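PDB 4YAH: D-methionine-binding lipoprotein MetQ from Escherichia coli, which binds methionine as the substrate-binding component of an ATP-driven D-methionine permease. Local coordinates for residues V133-D138 and L147-V152; L142-L147 and V200-Y205. All blocks are in the same frame, centred on the assembly; numbering follows the deposited sequence.

Contact 1 of 2, residues V133-D138 and L147-V152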
ATOM      1  N   VAL A 133      10.485   8.517 -14.754  1.00 17.61           N
ATOM      2  CA  VAL A 133       9.236   8.215 -14.083  1.00 16.00           C
ATOM      3  C   VAL A 133       9.569   7.275 -12.938  1.00 16.52           C
ATOM      4  O   VAL A 133      10.090   6.193 -13.177  1.00 18.85           O
ATOM      5  CB  VAL A 133       8.216   7.563 -15.035  1.00 17.33           C
ATOM      6  CG1 VAL A 133       6.951   7.185 -14.282  1.00 16.61           C
ATOM      7  CG2 VAL A 133       7.912   8.521 -16.192  1.00 19.08           C
ATOM      8  N   ALA A 134       9.281   7.695 -11.710  1.00 16.15           N
ATOM      9  CA  ALA A 134       9.638   6.907 -10.533  1.00 15.96           C
ATOM     10  C   ALA A 134       8.505   5.957 -10.172  1.00 14.54           C
ATOM     11  O   ALA A 134       7.325   6.339 -10.217  1.00 16.44           O
ATOM     12  CB  ALA A 134       9.979   7.813  -9.361  1.00 16.99           C
ATOM     13  N   VAL A 135       8.876   4.731  -9.814  1.00 16.06           N
ATOM     14  CA  VAL A 135       7.935   3.724  -9.372  1.00 17.44           C
ATOM     15  C   VAL A 135       8.535   2.922  -8.214  1.00 19.16           C
ATOM     16  O   VAL A 135       9.756   2.860  -8.053  1.00 17.41           O
ATOM     17  CB  VAL A 135       7.562   2.757 -10.502  1.00 16.75           C
ATOM     18  CG1 VAL A 135       6.925   3.507 -11.672  1.00 16.78           C
ATOM     19  CG2 VAL A 135       8.800   2.000 -10.971  1.00 18.34           C
ATOM     20  N   PRO A 136       7.679   2.284  -7.407  1.00 16.04           N
ATOM     21  CA  PRO A 136       8.201   1.387  -6.365  1.00 16.73           C
ATOM     22  C   PRO A 136       9.045   0.254  -6.932  1.00 19.47           C
ATOM     23  O   PRO A 136       8.750  -0.215  -8.033  1.00 18.16           O
ATOM     24  CB  PRO A 136       6.941   0.822  -5.705  1.00 22.10           C
ATOM     25  CG  PRO A 136       5.781   1.559  -6.257  1.00 24.48           C
ATOM     26  CD  PRO A 136       6.212   2.288  -7.481  1.00 19.15           C
ATOM     27  N   ASN A 137      10.036  -0.228  -6.181  1.00 18.16           N
ATOM     28  CA  ASN A 137      10.947  -1.244  -6.719  1.00 16.45           C
ATOM     29  C   ASN A 137      10.711  -2.679  -6.238  1.00 17.83           C
ATOM     30  O   ASN A 137      11.446  -3.580  -6.627  1.00 23.92           O
ATOM     31  CB  ASN A 137      12.387  -0.845  -6.421  1.00 19.92           C
ATOM     32  CG  ASN A 137      12.739  -0.923  -4.944  1.00 22.93           C
ATOM     33  OD1 ASN A 137      11.903  -1.210  -4.082  1.00 21.15           O
ATOM     34  ND2 ASN A 137      13.998  -0.651  -4.648  1.00 24.60           N
ATOM     35  N   ASP A 138       9.689  -2.898  -5.424  1.00 19.13           N
ATOM     36  CA  ASP A 138       9.365  -4.259  -4.995  1.00 18.17           C
ATOM     37  C   ASP A 138       8.503  -4.902  -6.084  1.00 22.62           C
ATOM     38  O   ASP A 138       7.745  -4.211  -6.768  1.00 19.54           O
ATOM     39  CB  ASP A 138       8.652  -4.244  -3.642  1.00 18.31           C
ATOM     40  CG  ASP A 138       7.351  -3.487  -3.693  1.00 24.43           C
ATOM     41  OD1 ASP A 138       7.401  -2.226  -3.657  1.00 21.97           O
ATOM     42  OD2 ASP A 138       6.291  -4.158  -3.812  1.00 21.06           O
ATOM     43  N   LEU A 147       1.556  -1.699 -14.890  1.00 16.64           N
ATOM     44  CA  LEU A 147       0.221  -1.928 -15.430  1.00 15.90           C
ATOM     45  C   LEU A 147      -0.567  -0.617 -15.502  1.00 17.31           C
ATOM     46  O   LEU A 147      -1.325  -0.408 -16.440  1.00 19.26           O
ATOM     47  CB  LEU A 147      -0.523  -2.967 -14.589  1.00 17.05           C
ATOM     48  CG  LEU A 147       0.052  -4.366 -14.774  1.00 17.24           C
ATOM     49  CD1 LEU A 147      -0.499  -5.276 -13.679  1.00 21.00           C
ATOM     50  CD2 LEU A 147      -0.247  -4.919 -16.157  1.00 19.40           C
ATOM     51  N   LEU A 148      -0.356   0.272 -14.528  1.00 17.79           N
ATOM     52  CA  LEU A 148      -1.047   1.557 -14.528  1.00 15.84           C
ATOM     53  C   LEU A 148      -0.533   2.443 -15.670  1.00 17.96           C
ATOM     54  O   LEU A 148      -1.327   3.097 -16.363  1.00 16.62           O
ATOM     55  CB  LEU A 148      -0.898   2.250 -13.167  1.00 17.10           C
ATOM     56  CG  LEU A 148      -1.585   3.614 -13.023  1.00 15.96           C
ATOM     57  CD1 LEU A 148      -3.049   3.561 -13.410  1.00 16.12           C
ATOM     58  CD2 LEU A 148      -1.462   4.123 -11.601  1.00 17.36           C
ATOM     59  N   LEU A 149       0.783   2.444 -15.878  1.00 14.92           N
ATOM     60  CA  LEU A 149       1.389   3.214 -16.959  1.00 13.47           C
ATOM     61  C   LEU A 149       0.907   2.695 -18.315  1.00 17.29           C
ATOM     62  O   LEU A 149       0.781   3.468 -19.273  1.00 17.47           O
ATOM     63  CB  LEU A 149       2.909   3.143 -16.870  1.00 16.58           C
ATOM     64  CG  LEU A 149       3.485   3.849 -15.638  1.00 16.15           C
ATOM     65  CD1 LEU A 149       4.992   3.650 -15.545  1.00 18.47           C
ATOM     66  CD2 LEU A 149       3.157   5.328 -15.601  1.00 19.00           C
ATOM     67  N   GLN A 150       0.641   1.394 -18.391  1.00 15.91           N
ATOM     68  CA  GLN A 150       0.100   0.806 -19.617  1.00 17.63           C
ATOM     69  C   GLN A 150      -1.361   1.230 -19.796  1.00 18.38           C
ATOM     70  O   GLN A 150      -1.791   1.584 -20.898  1.00 18.87           O
ATOM     71  CB  GLN A 150       0.218  -0.726 -19.591  1.00 19.82           C
ATOM     72  CG  GLN A 150      -0.455  -1.410 -20.797  1.00 17.59           C
ATOM     73  CD  GLN A 150      -0.229  -2.913 -20.813  1.00 18.42           C
ATOM     74  OE1 GLN A 150       0.460  -3.431 -21.688  1.00 22.57           O
ATOM     75  NE2 GLN A 150      -0.808  -3.612 -19.844  1.00 20.36           N
ATOM     76  N   LYS A 151      -2.120   1.187 -18.705  1.00 18.52           N
ATOM     77  CA  LYS A 151      -3.523   1.572 -18.732  1.00 19.38           C
ATOM     78  C   LYS A 151      -3.719   2.987 -19.278  1.00 23.04           C
ATOM     79  O   LYS A 151      -4.673   3.239 -20.021  1.00 22.55           O
ATOM     80  CB  LYS A 151      -4.116   1.456 -17.335  1.00 20.77           C
ATOM     81  CG  LYS A 151      -5.543   1.943 -17.171  1.00 23.62           C
ATOM     82  CD  LYS A 151      -5.918   1.909 -15.696  1.00 36.79           C
ATOM     83  CE  LYS A 151      -7.112   2.793 -15.369  1.00 48.82           C
ATOM     84  NZ  LYS A 151      -8.379   2.224 -15.896  1.00 56.76           N
ATOM     85  N   VAL A 152      -2.841   3.909 -18.898  1.00 18.75           N
ATOM     86  CA  VAL A 152      -2.980   5.293 -19.353  1.00 17.26           C
ATOM     87  C   VAL A 152      -2.259   5.522 -20.681  1.00 20.87           C
ATOM     88  O   VAL A 152      -2.191   6.653 -21.166  1.00 24.70           O
ATOM     89  CB  VAL A 152      -2.477   6.284 -18.267  1.00 24.30           C
ATOM     90  CG1 VAL A 152      -3.248   6.050 -16.983  1.00 24.62           C
ATOM     91  CG2 VAL A 152      -0.975   6.146 -18.016  1.00 23.09           C
TER

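Contact 2 of 2, residues L142-L147 and V200-Y205. With MET (methionine), chain B.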
ATOM      1  N   LEU A 142       5.874  -2.666  -8.205  1.00 16.52           N
ATOM      2  CA  LEU A 142       6.469  -2.347  -9.492  1.00 15.14           C
ATOM      3  C   LEU A 142       5.540  -2.801 -10.623  1.00 17.11           C
ATOM      4  O   LEU A 142       5.223  -2.028 -11.537  1.00 16.61           O
ATOM      5  CB  LEU A 142       7.835  -3.007  -9.642  1.00 17.07           C
ATOM      6  CG  LEU A 142       8.442  -2.924 -11.055  1.00 22.98           C
ATOM      7  CD1 LEU A 142       8.615  -1.481 -11.454  1.00 21.06           C
ATOM      8  CD2 LEU A 142       9.756  -3.662 -11.106  1.00 29.00           C
ATOM      9  N   GLY A 143       5.108  -4.057 -10.564  1.00 19.06           N
ATOM     10  CA  GLY A 143       4.270  -4.616 -11.610  1.00 16.88           C
ATOM     11  C   GLY A 143       3.001  -3.815 -11.713  1.00 16.09           C
ATOM     12  O   GLY A 143       2.562  -3.435 -12.790  1.00 14.94           O
ATOM     13  N   ARG A 144       2.431  -3.530 -10.556  1.00 16.96           N
ATOM     14  CA  ARG A 144       1.226  -2.734 -10.455  1.00 16.13           C
ATOM     15  C   ARG A 144       1.359  -1.359 -11.117  1.00 15.77           C
ATOM     16  O   ARG A 144       0.444  -0.891 -11.798  1.00 16.98           O
ATOM     17  CB  ARG A 144       0.894  -2.582  -8.983  1.00 16.47           C
ATOM     18  CG  ARG A 144      -0.290  -1.727  -8.671  1.00 16.88           C
ATOM     19  CD  ARG A 144      -0.404  -1.567  -7.183  1.00 19.05           C
ATOM     20  NE  ARG A 144      -1.669  -0.970  -6.790  1.00 16.90           N
ATOM     21  CZ  ARG A 144      -1.996  -0.672  -5.541  1.00 15.74           C
ATOM     22  NH1 ARG A 144      -1.128  -0.877  -4.546  1.00 15.34           N
ATOM     23  NH2 ARG A 144      -3.181  -0.149  -5.283  1.00 17.13           N
ATOM     24  N   SER A 145       2.492  -0.707 -10.870  1.00 15.32           N
ATOM     25  CA  SER A 145       2.784   0.601 -11.448  1.00 16.10           C
ATOM     26  C   SER A 145       2.928   0.530 -12.945  1.00 16.82           C
ATOM     27  O   SER A 145       2.416   1.389 -13.662  1.00 18.59           O
ATOM     28  CB  SER A 145       4.048   1.173 -10.827  1.00 16.92           C
ATOM     29  OG  SER A 145       3.832   1.364  -9.434  1.00 18.42           O
ATOM     30  N   LEU A 146       3.618  -0.489 -13.431  1.00 17.92           N
ATOM     31  CA  LEU A 146       3.765  -0.641 -14.877  1.00 16.74           C
ATOM     32  C   LEU A 146       2.415  -0.913 -15.540  1.00 17.55           C
ATOM     33  O   LEU A 146       2.139  -0.400 -16.629  1.00 17.09           O
ATOM     34  CB  LEU A 146       4.758  -1.752 -15.194  1.00 17.72           C
ATOM     35  CG  LEU A 146       6.199  -1.471 -14.780  1.00 21.80           C
ATOM     36  CD1 LEU A 146       7.032  -2.656 -15.110  1.00 18.85           C
ATOM     37  CD2 LEU A 146       6.755  -0.243 -15.478  1.00 20.17           C
ATOM     38  N   LEU A 147       1.556  -1.699 -14.890  1.00 16.64           N
ATOM     39  CA  LEU A 147       0.221  -1.928 -15.430  1.00 15.90           C
ATOM     40  C   LEU A 147      -0.567  -0.617 -15.502  1.00 17.31           C
ATOM     41  O   LEU A 147      -1.325  -0.408 -16.440  1.00 19.26           O
ATOM     42  CB  LEU A 147      -0.523  -2.967 -14.589  1.00 17.05           C
ATOM     43  CG  LEU A 147       0.052  -4.366 -14.774  1.00 17.24           C
ATOM     44  CD1 LEU A 147      -0.499  -5.276 -13.679  1.00 21.00           C
ATOM     45  CD2 LEU A 147      -0.247  -4.919 -16.157  1.00 19.40           C
ATOM     46  N   VAL A 200       4.715   7.186  -9.493  1.00 17.34           N
ATOM     47  CA  VAL A 200       3.592   6.372  -9.036  1.00 14.94           C
ATOM     48  C   VAL A 200       3.878   6.033  -7.577  1.00 15.25           C
ATOM     49  O   VAL A 200       4.878   5.394  -7.278  1.00 17.95           O
ATOM     50  CB  VAL A 200       3.417   5.099  -9.872  1.00 19.44           C
ATOM     51  CG1 VAL A 200       2.261   4.280  -9.352  1.00 16.94           C
ATOM     52  CG2 VAL A 200       3.163   5.465 -11.322  1.00 19.05           C
ATOM     53  N   ILE A 201       3.004   6.491  -6.691  1.00 14.28           N
ATOM     54  CA  ILE A 201       3.276   6.485  -5.256  1.00 14.68           C
ATOM     55  C   ILE A 201       2.144   5.826  -4.483  1.00 14.99           C
ATOM     56  O   ILE A 201       0.987   6.210  -4.620  1.00 17.36           O
ATOM     57  CB  ILE A 201       3.459   7.911  -4.696  1.00 16.62           C
ATOM     58  CG1 ILE A 201       4.401   8.719  -5.589  1.00 15.46           C
ATOM     59  CG2 ILE A 201       3.977   7.859  -3.276  1.00 17.11           C
ATOM     60  CD1 ILE A 201       4.696  10.151  -5.101  1.00 16.79           C
ATOM     61  N   ASN A 202       2.477   4.836  -3.658  1.00 17.72           N
ATOM     62  CA  ASN A 202       1.480   4.272  -2.769  1.00 16.58           C
ATOM     63  C   ASN A 202       0.846   5.354  -1.920  1.00 17.18           C
ATOM     64  O   ASN A 202       1.523   6.214  -1.387  1.00 15.50           O
ATOM     65  CB  ASN A 202       2.087   3.218  -1.836  1.00 16.85           C
ATOM     66  CG  ASN A 202       2.797   2.111  -2.582  1.00 19.06           C
ATOM     67  OD1 ASN A 202       3.986   2.217  -2.888  1.00 17.87           O
ATOM     68  ND2 ASN A 202       2.076   1.028  -2.865  1.00 20.04           N
ATOM     69  N   THR A 203      -0.459   5.273  -1.745  1.00 17.25           N
ATOM     70  CA  THR A 203      -1.158   6.266  -0.956  1.00 17.56           C
ATOM     71  C   THR A 203      -0.639   6.334   0.478  1.00 17.89           C
ATOM     72  O   THR A 203      -0.703   7.399   1.082  1.00 17.56           O
ATOM     73  CB  THR A 203      -2.651   5.990  -0.992  1.00 22.25           C
ATOM     74  OG1 THR A 203      -3.057   5.938  -2.363  1.00 18.70           O
ATOM     75  CG2 THR A 203      -3.431   7.078  -0.289  1.00 21.36           C
ATOM     76  N   THR A 204      -0.095   5.216   0.978  1.00 15.60           N
ATOM     77  CA  THR A 204       0.634   5.159   2.263  1.00 18.68           C
ATOM     78  C   THR A 204       1.578   6.350   2.435  1.00 17.17           C
ATOM     79  O   THR A 204       1.554   7.064   3.432  1.00 18.62           O
ATOM     80  CB  THR A 204       1.515   3.897   2.367  1.00 16.61           C
ATOM     81  OG1 THR A 204       0.758   2.726   2.038  1.00 20.55           O
ATOM     82  CG2 THR A 204       2.094   3.756   3.764  1.00 19.26           C
ATOM     83  N   TYR A 205       2.424   6.524   1.427  1.00 15.78           N
ATOM     84  CA  TYR A 205       3.483   7.523   1.456  1.00 16.01           C
ATOM     85  C   TYR A 205       3.060   8.846   0.822  1.00 17.10           C
ATOM     86  O   TYR A 205       3.480   9.895   1.299  1.00 18.38           O
ATOM     87  CB  TYR A 205       4.738   6.934   0.801  1.00 17.34           C
ATOM     88  CG  TYR A 205       5.201   5.666   1.512  1.00 16.97           C
ATOM     89  CD1 TYR A 205       5.070   4.419   0.917  1.00 18.70           C
ATOM     90  CD2 TYR A 205       5.761   5.735   2.785  1.00 18.60           C
ATOM     91  CE1 TYR A 205       5.470   3.260   1.577  1.00 17.62           C
ATOM     92  CE2 TYR A 205       6.169   4.577   3.462  1.00 20.68           C
ATOM     93  CZ  TYR A 205       6.020   3.349   2.840  1.00 22.00           C
ATOM     94  OH  TYR A 205       6.432   2.192   3.486  1.00 25.10           O
TER
HETATM   95  N   MET B 301      -0.946   0.406   1.305  1.00 16.33           N
HETATM   96  CA  MET B 301      -0.171  -0.062   0.155  1.00 16.55           C
HETATM   97  C   MET B 301      -1.039  -0.025  -1.080  1.00 17.10           C
HETATM   98  O   MET B 301      -2.160  -0.542  -1.025  1.00 17.75           O
HETATM   99  CB  MET B 301       0.346  -1.485   0.387  1.00 18.12           C
HETATM  100  CG  MET B 301       1.317  -1.983  -0.672  1.00 15.74           C
HETATM  101  SD  MET B 301       1.909  -3.666  -0.392  1.00 15.65           S
HETATM  102  CE  MET B 301       3.048  -3.389   0.963  1.00 16.05           C
HETATM  103  OXT MET B 301      -0.614   0.494  -2.131  1.00 18.27           O

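Contact 1 of 2, residues V133-D138 and L147-V152
V133, V135 and L149 meet without any flat group: methyl faces methyl. CD1 of L149 is the shared partner. It lies 4.2 Å from CG1 of V133 and 4.3 Å from CG1 of V135, ordinary van der Waals contacts. V133 and V135 are two apart on a strand, and both point their side chains toward the helix. L149 answers with an extended chain: CD1 is anti to CA (chi2 175°), which carries this methyl out from the helix toward the two valines. The backbones stay well apart, with 9.7 Å between CA of V133 and CA of L149. I179, I155 and F219 also pack on L149, so the three residues form one part of a wider buried apolar layer. Only N137 and D138 separate the strand from the helix. D138 is the N-cap, and its side chain caps a backbone N of the helix. Strand 132-136, helix 139-151 and the parallel neighbouring strand 178-182 form a beta-alpha-beta crossover, with the two-stranded antiparallel sheet 156-157/170-172 inserted after the helix. Here the helix packs on the sheet of one alpha/beta lobe of a periplasmic-binding-protein fold.

Contact 2 of 2, residues L142-L147 and V200-Y205
R144 and N202 both turn a nitrogen to the same carboxylate oxygen of the bound methionine, OXT. R144 reaches from the helix with its chain extended from CG to NE; CG is anti to the backbone N (chi1 177°). The guanidinium meets the ligand with its edge, and the carboxylate carbon lies in its plane. NH1 donates to OXT at 2.8 Å, but the bond is bent, with an N-H...O angle of 136°. N202 comes from the other segment. Its ND2 also donates to OXT at 2.8 Å, and more directly, at 167°. NH1 of R144 and ND2 of N202 lie 4.1 Å apart, the amide nitrogen oblique to the guanidinium. E221 forms a salt bridge with NH2 of R144, and Y227 makes a cation-pi contact with R144. These probably help fix how the guanidinium is turned. Further along, OG1 of T204 lies 3.0 Å from the ligand N and is hydrogen-bonded to E42 and Y69. One residue on from R144, OG of S145 sits against CG1 of V200 at 3.3 Å; this hydroxyl is bonded to O of N141. N202 is the N-cap residue of helix 203-206, but its side chain makes no capping bond. R144 and N202 at one carboxylate oxygen, and T204 near the amino group, belong to the methionine pocket of this NlpA-family binding protein.

Both contacts are buried and both use helix 139-151, with L147 common to their segments. Contact 1 sets the C-terminal part of the helix against strand 132-136; contact 2 sets an earlier turn against the end of strand 196-201 and N202, just before helix 203-206. The two strands are parallel neighbours, joined by a probable hydrogen bond from N of V200 to O of A134 (2.8 Å). P136 also packs on S145 and V200. The centre of contact 1 is about 14 Å from the centre of the chain, that of contact 2 about 8 Å. Contact 1 is wholly apolar. Contact 2 has a hydroxyl against a methyl at S145 and V200, beside the polar groups that hold the ligand.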